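Local coordinates for protein ALDH21) (Physcomitrella patens subsp. patens, PDB 5MZ5) that oxidises succinic semialdehyde with NADP(+) as cofactor, as an aldehyde dehydrogenase of family 21 that assembles as a tetramer, at residues Q171-K176 with L507-V512; F177-V182 with M501-V506; T357-M362 with I396-I401; L347-P352 with N390-F395. All blocks are in the same frame, centred on the assembly; numbering follows the deposited sequence.

Contact 1: residues Q171-K176 with L507-V512; sequences QGIVKK and LVMRNV
Met-509 lays its thioether against both Gln-171 and Ile-173 on one face of an antiparallel strand pair. Its CG stands anti to the carbonyl carbon (chi1 -47°), beside the backbone N. The sulfur meets the tip of the isoleucine, with Met-509 SD 3.6 Å from Ile-173 CD1. A bend at chi3 brings Met-509 CE to 4.1 Å from the same Ile-173 CD1. Toward Gln-171, Met-509 CB lies 3.9 Å from Gln-171 CG. CG of Gln-171 is held between the backbone N and the carbonyl carbon (chi1 72°), and the chain is extended beyond it. Its amide ends near Val-512, where two waters fill in. Gln-171 NE2 donates to both, 2.8 Å to water 1. That water passes a hydrogen on to Met-509 O and accepts from Val-512 N. Water 2 donates to Val-512 O. Gln-171 OE1 takes a hydrogen bond with His-158.

The strands 170-178 and 502-510 belong to the oligomerisation sheet of the aldehyde dehydrogenase fold. Gln-171 with Met-509 and Ile-173 with Leu-507 are hydrogen-bonded pairs, each joined by two backbone bonds. The bond from Met-509 N to Gln-171 O is 2.8 Å and nearly straight at 169°. Between these two pairs sits the non-hydrogen-bonded pair Gly-172 and Val-508. Here Gly-172 CA comes to 3.1 Å from Leu-507 O in a CA-H...O contact. Leu-507 to Met-509 also pair in parallel with a strand of the second subunit, which carries the sheet across the interface. Ile-173 packs on Ile-173 of the third subunit, and Met-509 on Phe-455 of the fourth.

Contact 2: residues F177-V182 with M501-V506; sequences FPIGPV and MLETKV
Phe-177 and Glu-503 form an antiparallel hydrogen-bonded pair, with Phe-177 N to Glu-503 O at 2.8 Å and Glu-503 N to Phe-177 O at 2.7 Å. Both donors lie in the plane of the carbonyl they meet. Two residues on, past the non-hydrogen-bonded pair Pro-178 and Leu-502, Ile-179 N donates to Met-501 O at 2.9 Å, from above the carbonyl plane.

The Phe-177 ring carries a cation-pi contact. Lys-505 NZ sits 3.9 Å from the ring centroid, 12° off the normal. Lys-505 CE lies over the same face, offset toward the rim, in a CH-pi contact. The lysine chain bends at chi3 (-56°), which places CE over the ring, while its CB touches Phe-177 CE1 at 3.6 Å. NZ is gripped further by the carbonyl oxygens of Met-461 and Phe-458 of the second subunit. An alanine in place of Phe-177 would probably open a gap beside the Lys-505 chain and leave its ammonium without the ring face.

This is the inner end of the strand pair in the oligomerisation sheet. Here strand 170-178 turns off toward strand 182-185 of the Rossmann-type nucleotide-binding domain. Ile-179 CG1 packs on Glu-503 CG at 3.9 Å, the two side chains crossing at a slant. The carboxylate of Glu-503 makes a salt bridge with Arg-491 of the second subunit. Leu-502 folds its CD2 back to 3.6 Å from Phe-177 O. It also packs on Val-205 of helix 193-205. Val-182 CG2 meets Met-501 CG at 4.3 Å, and both residues also touch Leu-260 of strand 260-264.

Contact 3: residues T357-M362 with I396-I401; sequences TYLGPM and IEPTVI
Ile-396 touches Met-362 through its side chain and Leu-359 through its carbonyl O. Its chi1 of -73° sets CG1 beside the backbone N, 4.3 Å from Met-362 CG, a loose apolar contact. The backbone of Ile-396 is tied to the loop by water 3. This water accepts from Ile-396 N at 2.9 Å and donates to Gly-360 O at 3.0 Å, so it joins the two segments. Leu-359 CD2 also comes to 3.4 Å from Ile-396 O. At Glu-397 the CB points away from the loop. The carbonyl of this residue takes a bond from the chain itself: Thr-399 OG1 donates to Glu-397 O at 2.7 Å, from above the carbonyl plane. Pro-398 then offers its ring to the same leucine methyl. Leu-359 CD2 is 3.6 Å from Pro-398 CD and 4.1 Å from Pro-398 CG. In Leu-359, chi1 of 173° sets CG anti to the backbone N, and chi2 of 63° sets the methyls, with CD2 the one that meets the proline. From Thr-399 on, the segment runs as strand and leaves the loop behind.

The contact thus joins the loop before helix 365-380 to strand 395-402 in the large mixed sheet of the catalytic domain of the aldehyde dehydrogenase fold. Helix 365-380 packs on Ile-396 through Ala-368, Ile-371 and Glu-372. Phe-313 of helix 301-313 covers Pro-398 and Val-400. Strand 419-425 runs parallel beside 395-402, with Val-419 against Thr-399 and Ile-401.

Contact 4: residues L347-P352 with N390-F395; sequences LKMGNP and NRKGAF
Phe-395 is pressed against Met-349 and Gly-350, where a beta hairpin closed by a type II' turn from Lys-392 to Phe-395 meets the loop after helix 333-345. The apolar part is a Met-aromatic contact. Met-349 CG lies 3.6 Å from Phe-395 CD1, and Met-349 SD is 5.2 Å from the ring centroid, set obliquely to the ring. CG of Met-349 is anti to the backbone N (chi1 -170°), and the chain bends at chi3, where CE comes to 4.0 Å from Phe-395 CB. The two side chains run in opposed senses.

Backbone bonds close the hairpin. Lys-392 N donates a hydrogen bond to Phe-395 O (2.9 Å), and Phe-395 N donates one to Lys-392 O. Arg-391 NE donates to Gly-393 O in the guanidinium plane. Arg-391 NH1 reaches out of the hairpin to Glu-372 of helix 365-380 in a salt bridge.

An alanine in place of Phe-395 would probably leave Met-349 without its aromatic partner and open a gap beside Gly-350. Two carbonyl oxygens, Lys-392 O and Gly-350 O, meet the ring at its edge, near its plane, and Gly-350 O lies 3.3 Å from Phe-395 CE1.

The four contacts form two clusters on opposite sides of the chain's centre. Contacts 1 and 2 are successive parts of one strand pair, 18 Å apart between centres, and join at Lys-505 N and Lys-175 O, 2.9 Å apart. Both touch the second subunit. Contacts 3 and 4 have centres about 6 Å apart. Thr-357 OG1 meets Asn-351 O at 2.7 Å. Contacts 2 and 3 are 43 Å apart between centres. In contact 2 the Met-501 side chain is about 10 Å from that of Glu-285; in contact 3 that of Met-362 is about 7 Å from that of Trp-188. Glu-285 and Trp-188 bind NADP(+), absent from this chain. The Leu-502 side chain is about 3 Å from a bound glycerol.

Contact 1: residues Q171-K176 with L507-V512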
# COMPACT_ATOMS: atom_id res chain seq x y z
N GLN A 171 4.08 1.89 -19.26
CA GLN A 171 3.42 1.47 -18.02
C GLN A 171 4.10 0.17 -17.61
O GLN A 171 4.76 -0.48 -18.43
CB GLN A 171 1.89 1.29 -18.22
CG GLN A 171 1.52 0.06 -19.05
CD GLN A 171 0.06 0.00 -19.38
OE1 GLN A 171 -0.79 -0.22 -18.50
NE2 GLN A 171 -0.26 0.11 -20.67
N GLY A 172 3.95 -0.20 -16.37
CA GLY A 172 4.56 -1.41 -15.85
C GLY A 172 3.68 -2.18 -14.91
O GLY A 172 2.82 -1.62 -14.23
N ILE A 173 3.87 -3.50 -14.91
CA ILE A 173 3.23 -4.41 -13.97
C ILE A 173 4.38 -5.00 -13.16
O ILE A 173 5.27 -5.62 -13.73
CB ILE A 173 2.35 -5.51 -14.64
CG1 ILE A 173 1.15 -4.88 -15.38
CG2 ILE A 173 1.90 -6.56 -13.57
CD1 ILE A 173 0.53 -5.77 -16.44
N VAL A 174 4.37 -4.75 -11.85
CA VAL A 174 5.38 -5.25 -10.92
C VAL A 174 4.77 -6.42 -10.17
O VAL A 174 3.75 -6.25 -9.52
CB VAL A 174 5.90 -4.14 -9.97
CG1 VAL A 174 7.03 -4.68 -9.09
CG2 VAL A 174 6.37 -2.92 -10.74
N LYS A 175 5.39 -7.59 -10.28
CA LYS A 175 4.90 -8.81 -9.64
C LYS A 175 6.06 -9.48 -8.90
O LYS A 175 7.22 -9.26 -9.24
CB LYS A 175 4.32 -9.74 -10.74
CG LYS A 175 3.36 -10.80 -10.28
CD LYS A 175 2.50 -11.25 -11.44
CE LYS A 175 2.59 -12.73 -11.71
NZ LYS A 175 1.59 -13.15 -12.72
N LYS A 176 5.74 -10.24 -7.85
CA LYS A 176 6.73 -10.95 -7.03
C LYS A 176 6.70 -12.43 -7.32
O LYS A 176 5.63 -13.01 -7.50
CB LYS A 176 6.51 -10.65 -5.54
CG LYS A 176 6.89 -9.23 -5.15
CD LYS A 176 6.47 -8.94 -3.73
CE LYS A 176 6.61 -7.48 -3.37
NZ LYS A 176 7.94 -7.19 -2.76
N LEU A 507 7.21 -5.94 -15.76
CA LEU A 507 6.85 -6.05 -17.17
C LEU A 507 6.69 -4.60 -17.63
O LEU A 507 5.75 -3.92 -17.21
CB LEU A 507 5.54 -6.86 -17.38
CG LEU A 507 5.11 -7.07 -18.83
CD1 LEU A 507 6.14 -7.94 -19.61
CD2 LEU A 507 3.68 -7.67 -18.90
N VAL A 508 7.66 -4.10 -18.40
CA VAL A 508 7.65 -2.74 -18.93
C VAL A 508 6.95 -2.83 -20.28
O VAL A 508 7.41 -3.54 -21.16
CB VAL A 508 9.07 -2.09 -19.01
CG1 VAL A 508 9.00 -0.68 -19.63
CG2 VAL A 508 9.75 -2.05 -17.64
N MET A 509 5.82 -2.16 -20.40
CA MET A 509 4.94 -2.24 -21.56
C MET A 509 4.91 -0.95 -22.36
O MET A 509 4.46 0.09 -21.86
CB MET A 509 3.52 -2.63 -21.09
CG MET A 509 3.49 -3.80 -20.11
SD MET A 509 1.91 -3.88 -19.21
CE MET A 509 0.95 -4.66 -20.37
N ARG A 510 5.35 -1.03 -23.61
CA ARG A 510 5.40 0.07 -24.56
C ARG A 510 4.17 0.08 -25.48
O ARG A 510 3.99 -0.82 -26.30
CB ARG A 510 6.73 0.03 -25.33
CG ARG A 510 6.72 0.57 -26.77
CD ARG A 510 7.39 1.90 -26.96
NE ARG A 510 8.73 1.99 -26.36
CZ ARG A 510 9.24 3.13 -25.90
NH1 ARG A 510 8.56 4.26 -26.02
NH2 ARG A 510 10.43 3.15 -25.33
N ASN A 511 3.33 1.12 -25.32
CA ASN A 511 2.09 1.34 -26.08
C ASN A 511 1.17 0.11 -26.15
O ASN A 511 0.63 -0.20 -27.21
CB ASN A 511 2.39 1.91 -27.49
CG ASN A 511 3.12 3.24 -27.47
OD1 ASN A 511 2.68 4.21 -26.83
ND2 ASN A 511 4.23 3.31 -28.17
N VAL A 512 1.03 -0.61 -25.03
CA VAL A 512 0.15 -1.79 -24.99
C VAL A 512 -1.30 -1.26 -24.88
O VAL A 512 -1.62 -0.44 -24.03
CB VAL A 512 0.56 -2.79 -23.88
CG1 VAL A 512 -0.49 -3.87 -23.69
CG2 VAL A 512 1.92 -3.43 -24.20
O HOH W 1 1.88 0.71 -22.41
O HOH W 2 -2.85 0.46 -21.78

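Contact 2: residues F177-V182 with M501-V506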
# COMPACT_ATOMS: atom_id res chain seq x y z
N PHE A 177 7.88 -13.04 -7.41
CA PHE A 177 8.03 -14.45 -7.75
C PHE A 177 8.81 -15.21 -6.69
O PHE A 177 9.70 -14.62 -6.08
CB PHE A 177 8.76 -14.57 -9.11
CG PHE A 177 7.94 -14.12 -10.29
CD1 PHE A 177 7.81 -12.76 -10.60
CD2 PHE A 177 7.30 -15.05 -11.11
CE1 PHE A 177 7.02 -12.35 -11.67
CE2 PHE A 177 6.53 -14.63 -12.20
CZ PHE A 177 6.41 -13.28 -12.49
N PRO A 178 8.56 -16.52 -6.47
CA PRO A 178 9.39 -17.27 -5.51
C PRO A 178 10.89 -17.17 -5.83
O PRO A 178 11.26 -17.28 -7.00
CB PRO A 178 8.90 -18.73 -5.65
CG PRO A 178 7.53 -18.62 -6.23
CD PRO A 178 7.54 -17.40 -7.10
N ILE A 179 11.73 -16.89 -4.83
CA ILE A 179 13.20 -16.77 -5.00
C ILE A 179 13.82 -18.12 -5.43
O ILE A 179 14.83 -18.13 -6.13
CB ILE A 179 13.89 -16.18 -3.73
CG1 ILE A 179 15.34 -15.66 -4.03
CG2 ILE A 179 13.87 -17.16 -2.50
CD1 ILE A 179 15.96 -14.82 -2.89
N GLY A 180 13.18 -19.23 -5.04
CA GLY A 180 13.64 -20.58 -5.34
C GLY A 180 13.95 -21.38 -4.10
O GLY A 180 13.49 -20.99 -3.02
N PRO A 181 14.77 -22.46 -4.20
CA PRO A 181 15.10 -23.27 -3.00
C PRO A 181 15.72 -22.50 -1.82
O PRO A 181 16.62 -21.68 -1.99
CB PRO A 181 16.04 -24.36 -3.54
CG PRO A 181 15.69 -24.47 -5.00
CD PRO A 181 15.41 -23.03 -5.41
N VAL A 182 15.18 -22.75 -0.62
CA VAL A 182 15.57 -22.07 0.60
C VAL A 182 16.29 -23.03 1.55
O VAL A 182 15.79 -24.11 1.84
CB VAL A 182 14.37 -21.37 1.30
CG1 VAL A 182 14.79 -20.68 2.61
CG2 VAL A 182 13.67 -20.37 0.37
N MET A 501 11.74 -14.08 0.54
CA MET A 501 11.58 -15.28 -0.28
C MET A 501 10.94 -14.96 -1.65
O MET A 501 10.57 -15.86 -2.41
CB MET A 501 10.76 -16.32 0.48
CG MET A 501 11.52 -16.91 1.62
SD MET A 501 10.51 -17.87 2.73
CE MET A 501 11.64 -18.03 4.12
N LEU A 502 10.82 -13.67 -1.95
CA LEU A 502 10.22 -13.18 -3.19
C LEU A 502 11.17 -12.31 -3.97
O LEU A 502 11.92 -11.53 -3.39
CB LEU A 502 8.90 -12.42 -2.90
CG LEU A 502 7.69 -13.28 -2.52
CD1 LEU A 502 6.60 -12.44 -1.86
CD2 LEU A 502 7.11 -14.02 -3.71
N GLU A 503 11.15 -12.45 -5.30
CA GLU A 503 11.95 -11.62 -6.20
C GLU A 503 11.02 -10.72 -6.99
O GLU A 503 9.97 -11.17 -7.45
CB GLU A 503 12.84 -12.45 -7.13
CG GLU A 503 14.16 -12.86 -6.48
CD GLU A 503 15.21 -11.77 -6.31
OE1 GLU A 503 16.32 -12.11 -5.83
OE2 GLU A 503 14.94 -10.59 -6.62
N THR A 504 11.40 -9.47 -7.13
CA THR A 504 10.63 -8.49 -7.90
C THR A 504 10.93 -8.65 -9.40
O THR A 504 12.09 -8.76 -9.79
CB THR A 504 10.96 -7.07 -7.40
OG1 THR A 504 10.54 -6.97 -6.05
CG2 THR A 504 10.27 -5.97 -8.23
N LYS A 505 9.88 -8.63 -10.23
CA LYS A 505 10.00 -8.65 -11.69
C LYS A 505 9.03 -7.62 -12.25
O LYS A 505 7.87 -7.59 -11.85
CB LYS A 505 9.72 -10.04 -12.30
CG LYS A 505 10.18 -10.19 -13.76
CD LYS A 505 9.73 -11.52 -14.40
CE LYS A 505 10.18 -12.77 -13.62
NZ LYS A 505 9.80 -14.04 -14.31
N VAL A 506 9.52 -6.78 -13.15
CA VAL A 506 8.65 -5.77 -13.80
C VAL A 506 8.44 -6.10 -15.29
O VAL A 506 9.37 -6.50 -15.97
CB VAL A 506 9.15 -4.30 -13.57
CG1 VAL A 506 10.58 -4.08 -14.11
CG2 VAL A 506 8.16 -3.26 -14.14

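Contact 3: residues T357-M362 with I396-I401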
# COMPACT_ATOMS: atom_id res chain seq x y z
N THR A 357 5.28 -25.00 37.34
CA THR A 357 6.69 -24.65 37.13
C THR A 357 6.78 -23.42 36.23
O THR A 357 6.17 -23.39 35.14
CB THR A 357 7.52 -25.82 36.56
OG1 THR A 357 7.59 -26.84 37.55
CG2 THR A 357 8.97 -25.41 36.22
N TYR A 358 7.50 -22.40 36.71
CA TYR A 358 7.74 -21.17 35.96
C TYR A 358 9.07 -21.28 35.24
O TYR A 358 9.17 -20.86 34.10
CB TYR A 358 7.74 -19.96 36.90
CG TYR A 358 7.73 -18.65 36.15
CD1 TYR A 358 8.92 -18.05 35.73
CD2 TYR A 358 6.53 -18.03 35.79
CE1 TYR A 358 8.91 -16.88 34.98
CE2 TYR A 358 6.51 -16.84 35.06
CZ TYR A 358 7.71 -16.27 34.66
OH TYR A 358 7.70 -15.10 33.93
N LEU A 359 10.10 -21.82 35.91
CA LEU A 359 11.46 -21.91 35.41
C LEU A 359 11.94 -23.36 35.33
O LEU A 359 12.07 -24.02 36.35
CB LEU A 359 12.38 -21.02 36.30
CG LEU A 359 13.91 -21.07 36.06
CD1 LEU A 359 14.29 -20.58 34.68
CD2 LEU A 359 14.64 -20.21 37.07
N GLY A 360 12.21 -23.81 34.11
CA GLY A 360 12.75 -25.14 33.86
C GLY A 360 14.28 -25.13 33.86
O GLY A 360 14.91 -24.12 34.20
N PRO A 361 14.94 -26.25 33.48
CA PRO A 361 16.41 -26.24 33.47
C PRO A 361 16.97 -25.53 32.23
O PRO A 361 16.22 -25.24 31.30
CB PRO A 361 16.77 -27.72 33.47
CG PRO A 361 15.62 -28.39 32.77
CD PRO A 361 14.40 -27.56 33.05
N MET A 362 18.28 -25.28 32.21
CA MET A 362 18.92 -24.72 31.03
C MET A 362 19.08 -25.88 30.02
O MET A 362 18.91 -27.05 30.41
CB MET A 362 20.26 -24.01 31.36
CG MET A 362 20.10 -22.78 32.27
SD MET A 362 19.24 -21.34 31.54
CE MET A 362 17.53 -21.61 32.17
N ILE A 396 19.66 -22.97 36.97
CA ILE A 396 20.23 -21.70 37.42
C ILE A 396 19.08 -20.99 38.10
O ILE A 396 18.01 -20.81 37.50
CB ILE A 396 20.85 -20.83 36.26
CG1 ILE A 396 22.18 -21.42 35.76
CG2 ILE A 396 21.05 -19.36 36.68
CD1 ILE A 396 23.45 -21.22 36.75
N GLU A 397 19.29 -20.57 39.35
CA GLU A 397 18.29 -19.81 40.11
C GLU A 397 18.00 -18.48 39.40
O GLU A 397 18.92 -17.90 38.81
CB GLU A 397 18.82 -19.52 41.52
CG GLU A 397 18.74 -20.70 42.45
CD GLU A 397 19.33 -20.46 43.83
OE1 GLU A 397 18.98 -21.24 44.75
OE2 GLU A 397 20.13 -19.52 43.99
N PRO A 398 16.74 -17.98 39.43
CA PRO A 398 16.49 -16.64 38.83
C PRO A 398 17.33 -15.62 39.61
O PRO A 398 17.31 -15.59 40.84
CB PRO A 398 14.97 -16.45 38.97
CG PRO A 398 14.55 -17.40 40.01
CD PRO A 398 15.54 -18.52 40.10
N THR A 399 18.19 -14.91 38.88
CA THR A 399 19.20 -14.01 39.44
C THR A 399 18.97 -12.56 39.07
O THR A 399 18.57 -12.26 37.95
CB THR A 399 20.59 -14.48 38.96
OG1 THR A 399 20.74 -15.88 39.21
CG2 THR A 399 21.74 -13.72 39.58
N VAL A 400 19.28 -11.65 40.02
CA VAL A 400 19.26 -10.19 39.87
C VAL A 400 20.58 -9.65 40.44
O VAL A 400 20.91 -9.92 41.58
CB VAL A 400 18.02 -9.46 40.47
CG1 VAL A 400 18.04 -7.97 40.10
CG2 VAL A 400 16.72 -10.11 40.01
N ILE A 401 21.33 -8.92 39.62
CA ILE A 401 22.60 -8.32 40.01
C ILE A 401 22.54 -6.82 39.74
O ILE A 401 22.16 -6.39 38.65
CB ILE A 401 23.87 -8.97 39.37
CG1 ILE A 401 23.66 -10.47 39.02
CG2 ILE A 401 25.10 -8.75 40.28
CD1 ILE A 401 24.74 -11.09 38.12
O HOH W 3 17.20 -22.70 35.42

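Contact 4: residues L347-P352 with N390-F395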
# COMPACT_ATOMS: atom_id res chain seq x y z
N LEU A 347 9.22 -17.32 42.18
CA LEU A 347 9.22 -18.09 40.93
C LEU A 347 9.55 -19.55 41.15
O LEU A 347 10.58 -19.87 41.73
CB LEU A 347 10.14 -17.47 39.86
CG LEU A 347 9.79 -16.05 39.35
CD1 LEU A 347 10.87 -15.54 38.39
CD2 LEU A 347 8.40 -16.00 38.70
N LYS A 348 8.63 -20.45 40.74
CA LYS A 348 8.81 -21.89 40.91
C LYS A 348 9.76 -22.44 39.87
O LYS A 348 9.50 -22.35 38.67
CB LYS A 348 7.48 -22.65 40.87
CG LYS A 348 6.57 -22.31 42.01
CD LYS A 348 5.26 -23.02 41.90
CE LYS A 348 4.48 -22.79 43.16
NZ LYS A 348 3.15 -23.44 43.12
N MET A 349 10.86 -23.01 40.36
CA MET A 349 11.90 -23.64 39.56
C MET A 349 11.84 -25.14 39.82
O MET A 349 11.81 -25.58 40.97
CB MET A 349 13.28 -23.08 39.95
CG MET A 349 14.38 -23.50 39.01
SD MET A 349 16.01 -22.86 39.44
CE MET A 349 16.43 -23.90 40.81
N GLY A 350 11.79 -25.92 38.75
CA GLY A 350 11.75 -27.37 38.87
C GLY A 350 11.38 -28.10 37.60
O GLY A 350 11.68 -27.64 36.49
N ASN A 351 10.75 -29.26 37.78
CA ASN A 351 10.28 -30.16 36.74
C ASN A 351 9.41 -29.40 35.71
O ASN A 351 8.31 -28.95 36.07
CB ASN A 351 9.51 -31.33 37.37
CG ASN A 351 9.02 -32.38 36.40
OD1 ASN A 351 9.12 -32.25 35.18
ND2 ASN A 351 8.49 -33.46 36.94
N PRO A 352 9.88 -29.24 34.45
CA PRO A 352 9.10 -28.46 33.46
C PRO A 352 7.75 -29.10 33.10
O PRO A 352 6.88 -28.40 32.58
CB PRO A 352 10.06 -28.34 32.27
CG PRO A 352 10.94 -29.54 32.39
CD PRO A 352 11.16 -29.69 33.86
N ASN A 390 22.93 -19.30 42.12
CA ASN A 390 23.39 -20.66 42.38
C ASN A 390 22.97 -21.65 41.29
O ASN A 390 21.89 -21.50 40.70
CB ASN A 390 22.96 -21.16 43.76
CG ASN A 390 23.46 -20.32 44.92
OD1 ASN A 390 22.69 -19.86 45.75
ND2 ASN A 390 24.76 -20.13 45.03
N ARG A 391 23.84 -22.63 41.03
CA ARG A 391 23.61 -23.68 40.04
C ARG A 391 23.36 -25.01 40.74
O ARG A 391 24.00 -25.33 41.74
CB ARG A 391 24.81 -23.78 39.07
CG ARG A 391 24.56 -24.63 37.83
CD ARG A 391 25.88 -25.02 37.19
NE ARG A 391 26.16 -26.44 37.37
CZ ARG A 391 27.27 -26.93 37.91
NH1 ARG A 391 28.22 -26.12 38.34
NH2 ARG A 391 27.43 -28.24 38.03
N LYS A 392 22.41 -25.78 40.21
CA LYS A 392 22.02 -27.11 40.68
C LYS A 392 21.85 -27.91 39.37
O LYS A 392 20.78 -27.86 38.76
CB LYS A 392 20.70 -26.98 41.46
CG LYS A 392 20.39 -28.12 42.44
CD LYS A 392 18.89 -28.11 42.86
CE LYS A 392 17.95 -28.64 41.78
NZ LYS A 392 16.54 -28.20 41.97
N GLY A 393 22.94 -28.55 38.93
CA GLY A 393 22.99 -29.29 37.67
C GLY A 393 22.82 -28.36 36.49
O GLY A 393 23.65 -27.47 36.28
N ALA A 394 21.72 -28.52 35.72
CA ALA A 394 21.41 -27.66 34.57
C ALA A 394 20.53 -26.46 34.98
O ALA A 394 20.27 -25.57 34.17
CB ALA A 394 20.75 -28.48 33.46
N PHE A 395 20.09 -26.43 36.25
CA PHE A 395 19.26 -25.36 36.80
C PHE A 395 20.10 -24.18 37.32
O PHE A 395 21.10 -24.38 38.01
CB PHE A 395 18.38 -25.89 37.95
CG PHE A 395 17.19 -26.71 37.51
CD1 PHE A 395 15.98 -26.10 37.18
CD2 PHE A 395 17.27 -28.10 37.44
CE1 PHE A 395 14.88 -26.87 36.80
CE2 PHE A 395 16.16 -28.86 37.05
CZ PHE A 395 14.97 -28.24 36.72